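Heme oxygenase 1 (Synechocystis sp., PDB 1WE1) probably opens the heme ring with oxygen and reductant, releasing iron, carbon monoxide and biliverdin IXalpha, from which the chromophores of the photosynthetic antennae are made. Local coordinates at residues R40-N45 and K201-L206; Q103-R108 and N193-M198. All blocks are in the same frame, centred on the assembly; numbering follows the deposited sequence.

How the contacts relate
Contacts 1 and 2 share helix 182-205: residues 201-206, at its C-terminal end, pack on helix 36-59 and, nearer its start, residues 193-198 pack on helix 100-115. Their centres lie about 12 Å apart, and contact 2 is nested along the chain within the loop that contact 1 closes. They meet where CE of Met-202 packs on CD2 of Tyr-105 at 3.5 Å. Both also reach the heme: Phe-203 of contact 1 and Phe-196 of contact 2 belong to its pocket. The side chain of Phe-203 is about 9 Å from that of His-17, the axial ligand of the iron, and that of Ala-195 about 11 Å.

Contact 1: residues R40-N45 and K201-L206. With HEM (protoporphyrin IX containing Fe), chain H.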
loop_
_atom_site.group_PDB
_atom_site.type_symbol
_atom_site.label_atom_id
_atom_site.label_comp_id
_atom_site.label_asym_id
_atom_site.label_seq_id
_atom_site.Cartn_x
_atom_site.Cartn_y
_atom_site.Cartn_z
ATOM N N ARG A 40 -11.764 -4.020 -6.274
ATOM C CA ARG A 40 -12.299 -4.582 -5.043
ATOM C C ARG A 40 -11.367 -5.694 -4.539
ATOM O O ARG A 40 -11.209 -5.906 -3.335
ATOM C CB ARG A 40 -13.698 -5.143 -5.351
ATOM C CG ARG A 40 -14.512 -5.547 -4.157
ATOM C CD ARG A 40 -15.965 -5.792 -4.520
ATOM N NE ARG A 40 -16.189 -6.977 -5.337
ATOM C CZ ARG A 40 -17.342 -7.649 -5.339
ATOM N NH1 ARG A 40 -18.341 -7.238 -4.566
ATOM N NH2 ARG A 40 -17.505 -8.722 -6.103
ATOM N N LYS A 41 -10.752 -6.405 -5.480
ATOM C CA LYS A 41 -9.851 -7.491 -5.142
ATOM C C LYS A 41 -8.517 -6.957 -4.634
ATOM O O LYS A 41 -7.843 -7.598 -3.819
ATOM C CB LYS A 41 -9.658 -8.402 -6.359
ATOM C CG LYS A 41 -10.965 -9.046 -6.823
ATOM C CD LYS A 41 -10.760 -10.233 -7.771
ATOM C CE LYS A 41 -12.086 -10.975 -7.982
ATOM N NZ LYS A 41 -11.952 -12.345 -8.569
ATOM N N LEU A 42 -8.143 -5.774 -5.113
ATOM C CA LEU A 42 -6.910 -5.138 -4.684
ATOM C C LEU A 42 -7.076 -4.764 -3.218
ATOM O O LEU A 42 -6.189 -4.998 -2.397
ATOM C CB LEU A 42 -6.649 -3.883 -5.507
ATOM C CG LEU A 42 -5.303 -3.215 -5.240
ATOM C CD1 LEU A 42 -4.197 -4.166 -5.665
ATOM C CD2 LEU A 42 -5.213 -1.901 -6.011
ATOM N N VAL A 43 -8.231 -4.194 -2.896
ATOM C CA VAL A 43 -8.540 -3.797 -1.529
ATOM C C VAL A 43 -8.487 -5.005 -0.609
ATOM O O VAL A 43 -7.993 -4.913 0.510
ATOM C CB VAL A 43 -9.940 -3.151 -1.454
ATOM C CG1 VAL A 43 -10.331 -2.869 0.006
ATOM C CG2 VAL A 43 -9.948 -1.856 -2.271
ATOM N N GLY A 44 -9.006 -6.132 -1.081
ATOM C CA GLY A 44 -8.979 -7.346 -0.286
ATOM C C GLY A 44 -7.535 -7.731 -0.003
ATOM O O GLY A 44 -7.184 -8.057 1.133
ATOM N N ASN A 45 -6.678 -7.682 -1.019
ATOM C CA ASN A 45 -5.280 -8.025 -0.794
ATOM C C ASN A 45 -4.586 -7.077 0.202
ATOM O O ASN A 45 -4.045 -7.527 1.219
ATOM C CB ASN A 45 -4.513 -8.053 -2.109
ATOM C CG ASN A 45 -4.722 -9.352 -2.875
ATOM O OD1 ASN A 45 -5.025 -10.403 -2.296
ATOM N ND2 ASN A 45 -4.535 -9.289 -4.182
ATOM N N LYS A 201 3.009 -6.940 -8.727
ATOM C CA LYS A 201 2.514 -8.246 -9.123
ATOM C C LYS A 201 1.013 -8.373 -8.830
ATOM O O LYS A 201 0.282 -9.038 -9.569
ATOM C CB LYS A 201 3.311 -9.363 -8.439
ATOM C CG LYS A 201 3.103 -10.703 -9.130
ATOM C CD LYS A 201 4.128 -11.754 -8.742
ATOM C CE LYS A 201 3.856 -13.055 -9.502
ATOM N NZ LYS A 201 4.997 -14.020 -9.433
ATOM N N MET A 202 0.549 -7.733 -7.759
ATOM C CA MET A 202 -0.873 -7.768 -7.441
ATOM C C MET A 202 -1.658 -7.050 -8.554
ATOM O O MET A 202 -2.730 -7.506 -8.966
ATOM C CB MET A 202 -1.141 -7.102 -6.092
ATOM C CG MET A 202 -0.656 -7.914 -4.907
ATOM S SD MET A 202 -1.143 -7.270 -3.274
ATOM C CE MET A 202 -0.287 -5.685 -3.257
ATOM N N PHE A 203 -1.110 -5.936 -9.042
ATOM C CA PHE A 203 -1.749 -5.158 -10.102
ATOM C C PHE A 203 -1.851 -5.964 -11.389
ATOM O O PHE A 203 -2.896 -5.983 -12.045
ATOM C CB PHE A 203 -0.967 -3.882 -10.413
ATOM C CG PHE A 203 -0.842 -2.929 -9.261
ATOM C CD1 PHE A 203 -1.791 -2.898 -8.245
ATOM C CD2 PHE A 203 0.210 -2.011 -9.227
ATOM C CE1 PHE A 203 -1.697 -1.959 -7.206
ATOM C CE2 PHE A 203 0.322 -1.064 -8.196
ATOM C CZ PHE A 203 -0.631 -1.034 -7.182
ATOM N N ASN A 204 -0.752 -6.611 -11.763
ATOM C CA ASN A 204 -0.731 -7.422 -12.976
ATOM C C ASN A 204 -1.762 -8.564 -12.919
ATOM O O ASN A 204 -2.321 -8.948 -13.949
ATOM C CB ASN A 204 0.673 -7.982 -13.217
ATOM C CG ASN A 204 1.630 -6.933 -13.742
ATOM O OD1 ASN A 204 1.291 -6.171 -14.654
ATOM N ND2 ASN A 204 2.838 -6.891 -13.180
ATOM N N GLU A 205 -2.008 -9.090 -11.719
ATOM C CA GLU A 205 -2.987 -10.161 -11.528
ATOM C C GLU A 205 -4.383 -9.687 -11.926
ATOM O O GLU A 205 -5.265 -10.490 -12.233
ATOM C CB GLU A 205 -3.049 -10.592 -10.064
ATOM C CG GLU A 205 -2.109 -11.688 -9.660
ATOM C CD GLU A 205 -2.266 -12.042 -8.192
ATOM O OE1 GLU A 205 -1.722 -13.081 -7.760
ATOM O OE2 GLU A 205 -2.928 -11.268 -7.462
ATOM N N LEU A 206 -4.586 -8.379 -11.912
ATOM C CA LEU A 206 -5.889 -7.857 -12.239
ATOM C C LEU A 206 -6.045 -7.430 -13.676
ATOM O O LEU A 206 -7.134 -7.049 -14.075
ATOM C CB LEU A 206 -6.224 -6.693 -11.312
ATOM C CG LEU A 206 -6.856 -7.023 -9.957
ATOM C CD1 LEU A 206 -6.617 -8.481 -9.568
ATOM C CD2 LEU A 206 -6.298 -6.076 -8.922
HETATM C CHA HEM H . 5.563 9.032 -3.548
HETATM C CHB HEM H . 4.869 4.293 -2.868
HETATM C CHC HEM H . 2.359 4.235 -7.022
HETATM C CHD HEM H . 1.843 8.993 -6.684
HETATM C C1A HEM H . 5.735 7.726 -3.042
HETATM C C2A HEM H . 6.634 7.322 -1.972
HETATM C C3A HEM H . 6.474 5.974 -1.813
HETATM C C4A HEM H . 5.414 5.573 -2.751
HETATM C CMA HEM H . 7.185 5.047 -0.874
HETATM C CAA HEM H . 7.523 8.248 -1.156
HETATM C CBA HEM H . 8.812 8.732 -1.865
HETATM C CGA HEM H . 9.635 9.576 -1.078
HETATM O O1A HEM H . 10.670 9.016 -0.542
HETATM O O2A HEM H . 9.397 10.785 -0.886
HETATM C C1B HEM H . 4.140 3.836 -3.978
HETATM C C2B HEM H . 3.858 2.431 -4.268
HETATM C C3B HEM H . 3.101 2.417 -5.404
HETATM C C4B HEM H . 2.997 3.807 -5.843
HETATM C CMB HEM H . 4.318 1.275 -3.415
HETATM C CAB HEM H . 2.426 1.245 -6.089
HETATM C CBB HEM H . 3.406 0.186 -6.659
HETATM C C1C HEM H . 1.918 5.513 -7.258
HETATM C C2C HEM H . 0.941 5.904 -8.264
HETATM C C3C HEM H . 0.994 7.251 -8.305
HETATM C C4C HEM H . 1.741 7.688 -7.147
HETATM C CMC HEM H . 0.079 4.941 -9.057
HETATM C CAC HEM H . 0.403 8.167 -9.379
HETATM C CBC HEM H . -1.049 8.587 -9.015
HETATM C C1D HEM H . 2.816 9.456 -5.765
HETATM C C2D HEM H . 3.057 10.866 -5.466
HETATM C C3D HEM H . 4.065 10.876 -4.556
HETATM C C4D HEM H . 4.480 9.467 -4.345
HETATM C CMD HEM H . 2.294 11.981 -6.107
HETATM C CAD HEM H . 4.717 12.036 -3.842
HETATM C CBD HEM H . 6.051 12.522 -4.566
HETATM C CGD HEM H . 6.819 13.408 -3.773
HETATM O O1D HEM H . 6.987 13.175 -2.517
HETATM O O2D HEM H . 7.352 14.432 -4.289
HETATM N NA HEM H . 5.021 6.651 -3.515
HETATM N NB HEM H . 3.604 4.664 -4.938
HETATM N NC HEM H . 2.373 6.634 -6.541
HETATM N ND HEM H . 3.671 8.633 -5.035
HETATM FE FE HEM H . 3.684 6.657 -5.010
HETATM O O HOH W 1 2.398 6.714 -3.751
#
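Leu-42 and Phe-203 form the apolar centre of a helix-helix packing contact, in which helix 36-59 runs roughly antiparallel to the end of helix 182-205 beside the heme pocket. The axes of the two short helical segments come within 10.3 Å at an angle of 148°. CG of Leu-42 stands anti to the backbone N (chi1 -174°), and both methyls that branch from it reach the Phe-203 ring. CD1 lies at the ring edge, near its plane, 3.7 Å from CE1 of Phe-203, and CD2 of Leu-42 also touches CE1. Behind these methyls, CB of Leu-42 meets CD2 of Leu-206 at 4.1 Å. The neighbouring Lys-41 contributes its CB, which brushes CD1 of Leu-206, while its amine end leads away.

Across the ring from Leu-42, CE2 of Phe-203 approaches CBB of the heme vinyl at 3.7 Å, an oblique approach. Phe-203 thus touches both helix 36-59 and the cofactor, within the all-helical heme oxygenase fold that encloses the porphyrin; Val-23 and Val-26 pack on the same side chain.

One turn along helix 36-59 from Leu-42, Asn-45 and Met-202 slide past each other in opposite directions. SD of Met-202 rests 3.7 Å from CB of Asn-45, and the amide ND2 lies farther from the sulfur. ND2 of Asn-45 stays 4.2 Å from OE2 of Glu-205, too far for a hydrogen bond, with the amide and carboxylate planes 44° apart. The polar ends converge instead on the start of helix 100-115 and the residue before it: Ser-99 N donates to OD1 of Asn-45, while OE2 and OE1 of Glu-205 bond to Ser-99 OG and Ala-101 N.

Contact 2: residues Q103-R108 and N193-M198; sequences QAYVDR and NDAFAM. With HEM (protoporphyrin IX containing Fe), chain H.
Tyr-105 and Met-198 meet with their CG atoms set differently by the first torsions: CG of Tyr-105 is anti to its backbone N (chi1 -158°), while CG of Met-198 is anti to its carbonyl carbon (chi1 -67°). CB of Met-198 sits over one face of the tyrosine ring, offset toward the rim, in a CH-pi contact 4.2 Å from the ring centroid. The sulfur of the same residue lies obliquely to that ring, 4.8 Å from its centroid, as a Met-aromatic contact. A bend at chi3 turns CE of Met-198 to CG of Arg-108, 3.7 Å away, where the two side chains cross at about a right angle.

Beyond this methyl, the bent Arg-108 chain carries its guanidinium to Asp-194. NH2 of Arg-108 donates to OD2 of Asp-194 over 3.3 Å, a long but nearly straight salt-bridge bond (167°). The carboxylate oxygen lies in the guanidinium plane, yet the donor approaches it from above the carboxylate plane. NH2 also makes a salt bridge to Glu-191, its stronger partner. At the other end of the contact, OH of Tyr-105 touches CB of Ala-195 at 4.2 Å and bonds to Asn-199.

Segment 193-198 of helix 182-205 is thereby joined to segment 103-108 of helix 100-115 in antiparallel packing, while the CB of Phe-196 is directed away from segment 103-108 and the heme methyl CMB lies over one face of its ring, offset toward the rim, as part of the heme pocket.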
loop_
_atom_site.group_PDB
_atom_site.type_symbol
_atom_site.label_atom_id
_atom_site.label_comp_id
_atom_site.label_asym_id
_atom_site.label_seq_id
_atom_site.Cartn_x
_atom_site.Cartn_y
_atom_site.Cartn_z
ATOM N N GLN A 103 -0.722 -13.266 -1.198
ATOM C CA GLN A 103 -0.251 -14.183 -0.165
ATOM C C GLN A 103 1.269 -14.116 -0.080
ATOM O O GLN A 103 1.839 -14.127 1.016
ATOM C CB GLN A 103 -0.705 -15.614 -0.473
ATOM C CG GLN A 103 -0.311 -16.633 0.592
ATOM C CD GLN A 103 -0.925 -16.338 1.953
ATOM O OE1 GLN A 103 -2.143 -16.438 2.134
ATOM N NE2 GLN A 103 -0.083 -15.971 2.920
ATOM N N ALA A 104 1.921 -14.046 -1.236
ATOM C CA ALA A 104 3.373 -13.960 -1.272
ATOM C C ALA A 104 3.784 -12.685 -0.528
ATOM O O ALA A 104 4.753 -12.675 0.231
ATOM C CB ALA A 104 3.870 -13.924 -2.721
ATOM N N TYR A 105 3.032 -11.612 -0.748
ATOM C CA TYR A 105 3.309 -10.350 -0.087
ATOM C C TYR A 105 3.260 -10.571 1.430
ATOM O O TYR A 105 4.234 -10.314 2.131
ATOM C CB TYR A 105 2.270 -9.305 -0.498
ATOM C CG TYR A 105 2.714 -7.866 -0.320
ATOM C CD1 TYR A 105 3.614 -7.498 0.692
ATOM C CD2 TYR A 105 2.210 -6.860 -1.145
ATOM C CE1 TYR A 105 3.995 -6.158 0.872
ATOM C CE2 TYR A 105 2.581 -5.522 -0.973
ATOM C CZ TYR A 105 3.470 -5.178 0.038
ATOM O OH TYR A 105 3.803 -3.852 0.216
ATOM N N VAL A 106 2.120 -11.050 1.923
ATOM C CA VAL A 106 1.927 -11.312 3.349
ATOM C C VAL A 106 3.018 -12.222 3.883
ATOM O O VAL A 106 3.512 -12.029 4.998
ATOM C CB VAL A 106 0.557 -12.005 3.623
ATOM C CG1 VAL A 106 0.544 -12.649 5.008
ATOM C CG2 VAL A 106 -0.557 -11.004 3.506
ATOM N N ASP A 107 3.366 -13.228 3.084
ATOM C CA ASP A 107 4.399 -14.196 3.449
ATOM C C ASP A 107 5.740 -13.513 3.705
ATOM O O ASP A 107 6.414 -13.811 4.690
ATOM C CB ASP A 107 4.548 -15.253 2.346
ATOM C CG ASP A 107 3.437 -16.303 2.373
ATOM O OD1 ASP A 107 3.354 -17.102 1.420
ATOM O OD2 ASP A 107 2.652 -16.342 3.344
ATOM N N ARG A 108 6.125 -12.595 2.825
ATOM C CA ARG A 108 7.382 -11.889 2.996
ATOM C C ARG A 108 7.399 -11.055 4.279
ATOM O O ARG A 108 8.394 -11.047 5.004
ATOM C CB ARG A 108 7.665 -10.983 1.798
ATOM C CG ARG A 108 8.836 -10.024 2.040
ATOM C CD ARG A 108 10.126 -10.785 2.313
ATOM N NE ARG A 108 10.517 -11.555 1.141
ATOM C CZ ARG A 108 11.233 -11.076 0.126
ATOM N NH1 ARG A 108 11.520 -11.862 -0.905
ATOM N NH2 ARG A 108 11.697 -9.829 0.154
ATOM N N ASN A 193 12.623 -2.027 -2.812
ATOM C CA ASN A 193 12.437 -2.311 -4.227
ATOM C C ASN A 193 11.760 -3.678 -4.388
ATOM O O ASN A 193 11.102 -3.949 -5.402
ATOM C CB ASN A 193 13.783 -2.287 -4.965
ATOM C CG ASN A 193 14.262 -0.875 -5.253
ATOM O OD1 ASN A 193 13.666 -0.158 -6.062
ATOM N ND2 ASN A 193 15.337 -0.463 -4.585
ATOM N N ASP A 194 11.920 -4.534 -3.384
ATOM C CA ASP A 194 11.290 -5.847 -3.415
ATOM C C ASP A 194 9.784 -5.658 -3.213
ATOM O O ASP A 194 8.974 -6.198 -3.972
ATOM C CB ASP A 194 11.844 -6.752 -2.303
ATOM C CG ASP A 194 13.071 -7.540 -2.734
ATOM O OD1 ASP A 194 14.067 -6.924 -3.167
ATOM O OD2 ASP A 194 13.040 -8.786 -2.636
ATOM N N ALA A 195 9.423 -4.887 -2.188
ATOM C CA ALA A 195 8.024 -4.623 -1.884
ATOM C C ALA A 195 7.326 -4.000 -3.085
ATOM O O ALA A 195 6.212 -4.382 -3.420
ATOM C CB ALA A 195 7.908 -3.708 -0.677
ATOM N N PHE A 196 7.976 -3.044 -3.736
ATOM C CA PHE A 196 7.369 -2.425 -4.901
ATOM C C PHE A 196 6.980 -3.508 -5.903
ATOM O O PHE A 196 5.868 -3.509 -6.430
ATOM C CB PHE A 196 8.334 -1.456 -5.589
ATOM C CG PHE A 196 8.181 -0.035 -5.162
ATOM C CD1 PHE A 196 8.720 0.412 -3.958
ATOM C CD2 PHE A 196 7.514 0.876 -5.971
ATOM C CE1 PHE A 196 8.595 1.745 -3.574
ATOM C CE2 PHE A 196 7.384 2.211 -5.591
ATOM C CZ PHE A 196 7.928 2.641 -4.390
ATOM N N ALA A 197 7.906 -4.425 -6.167
ATOM C CA ALA A 197 7.652 -5.488 -7.120
ATOM C C ALA A 197 6.445 -6.310 -6.680
ATOM O O ALA A 197 5.651 -6.742 -7.510
ATOM C CB ALA A 197 8.873 -6.373 -7.253
ATOM N N MET A 198 6.301 -6.518 -5.378
ATOM C CA MET A 198 5.179 -7.291 -4.870
ATOM C C MET A 198 3.829 -6.586 -5.057
ATOM O O MET A 198 2.793 -7.232 -5.209
ATOM C CB MET A 198 5.413 -7.630 -3.405
ATOM C CG MET A 198 6.567 -8.581 -3.238
ATOM S SD MET A 198 6.787 -9.172 -1.564
ATOM C CE MET A 198 7.896 -7.893 -0.892
HETATM C CHA HEM H . 5.563 9.032 -3.548
HETATM C CHB HEM H . 4.869 4.293 -2.868
HETATM C CHC HEM H . 2.359 4.235 -7.022
HETATM C CHD HEM H . 1.843 8.993 -6.684
HETATM C C1A HEM H . 5.735 7.726 -3.042
HETATM C C2A HEM H . 6.634 7.322 -1.972
HETATM C C3A HEM H . 6.474 5.974 -1.813
HETATM C C4A HEM H . 5.414 5.573 -2.751
HETATM C CMA HEM H . 7.185 5.047 -0.874
HETATM C CAA HEM H . 7.523 8.248 -1.156
HETATM C CBA HEM H . 8.812 8.732 -1.865
HETATM C CGA HEM H . 9.635 9.576 -1.078
HETATM O O1A HEM H . 10.670 9.016 -0.542
HETATM O O2A HEM H . 9.397 10.785 -0.886
HETATM C C1B HEM H . 4.140 3.836 -3.978
HETATM C C2B HEM H . 3.858 2.431 -4.268
HETATM C C3B HEM H . 3.101 2.417 -5.404
HETATM C C4B HEM H . 2.997 3.807 -5.843
HETATM C CMB HEM H . 4.318 1.275 -3.415
HETATM C CAB HEM H . 2.426 1.245 -6.089
HETATM C CBB HEM H . 3.406 0.186 -6.659
HETATM C C1C HEM H . 1.918 5.513 -7.258
HETATM C C2C HEM H . 0.941 5.904 -8.264
HETATM C C3C HEM H . 0.994 7.251 -8.305
HETATM C C4C HEM H . 1.741 7.688 -7.147
HETATM C CMC HEM H . 0.079 4.941 -9.057
HETATM C CAC HEM H . 0.403 8.167 -9.379
HETATM C CBC HEM H . -1.049 8.587 -9.015
HETATM C C1D HEM H . 2.816 9.456 -5.765
HETATM C C2D HEM H . 3.057 10.866 -5.466
HETATM C C3D HEM H . 4.065 10.876 -4.556
HETATM C C4D HEM H . 4.480 9.467 -4.345
HETATM C CMD HEM H . 2.294 11.981 -6.107
HETATM C CAD HEM H . 4.717 12.036 -3.842
HETATM C CBD HEM H . 6.051 12.522 -4.566
HETATM C CGD HEM H . 6.819 13.408 -3.773
HETATM O O1D HEM H . 6.987 13.175 -2.517
HETATM O O2D HEM H . 7.352 14.432 -4.289
HETATM N NA HEM H . 5.021 6.651 -3.515
HETATM N NB HEM H . 3.604 4.664 -4.938
HETATM N NC HEM H . 2.373 6.634 -6.541
HETATM N ND HEM H . 3.671 8.633 -5.035
HETATM FE FE HEM H . 3.684 6.657 -5.010
HETATM O O HOH W 1 2.398 6.714 -3.751
#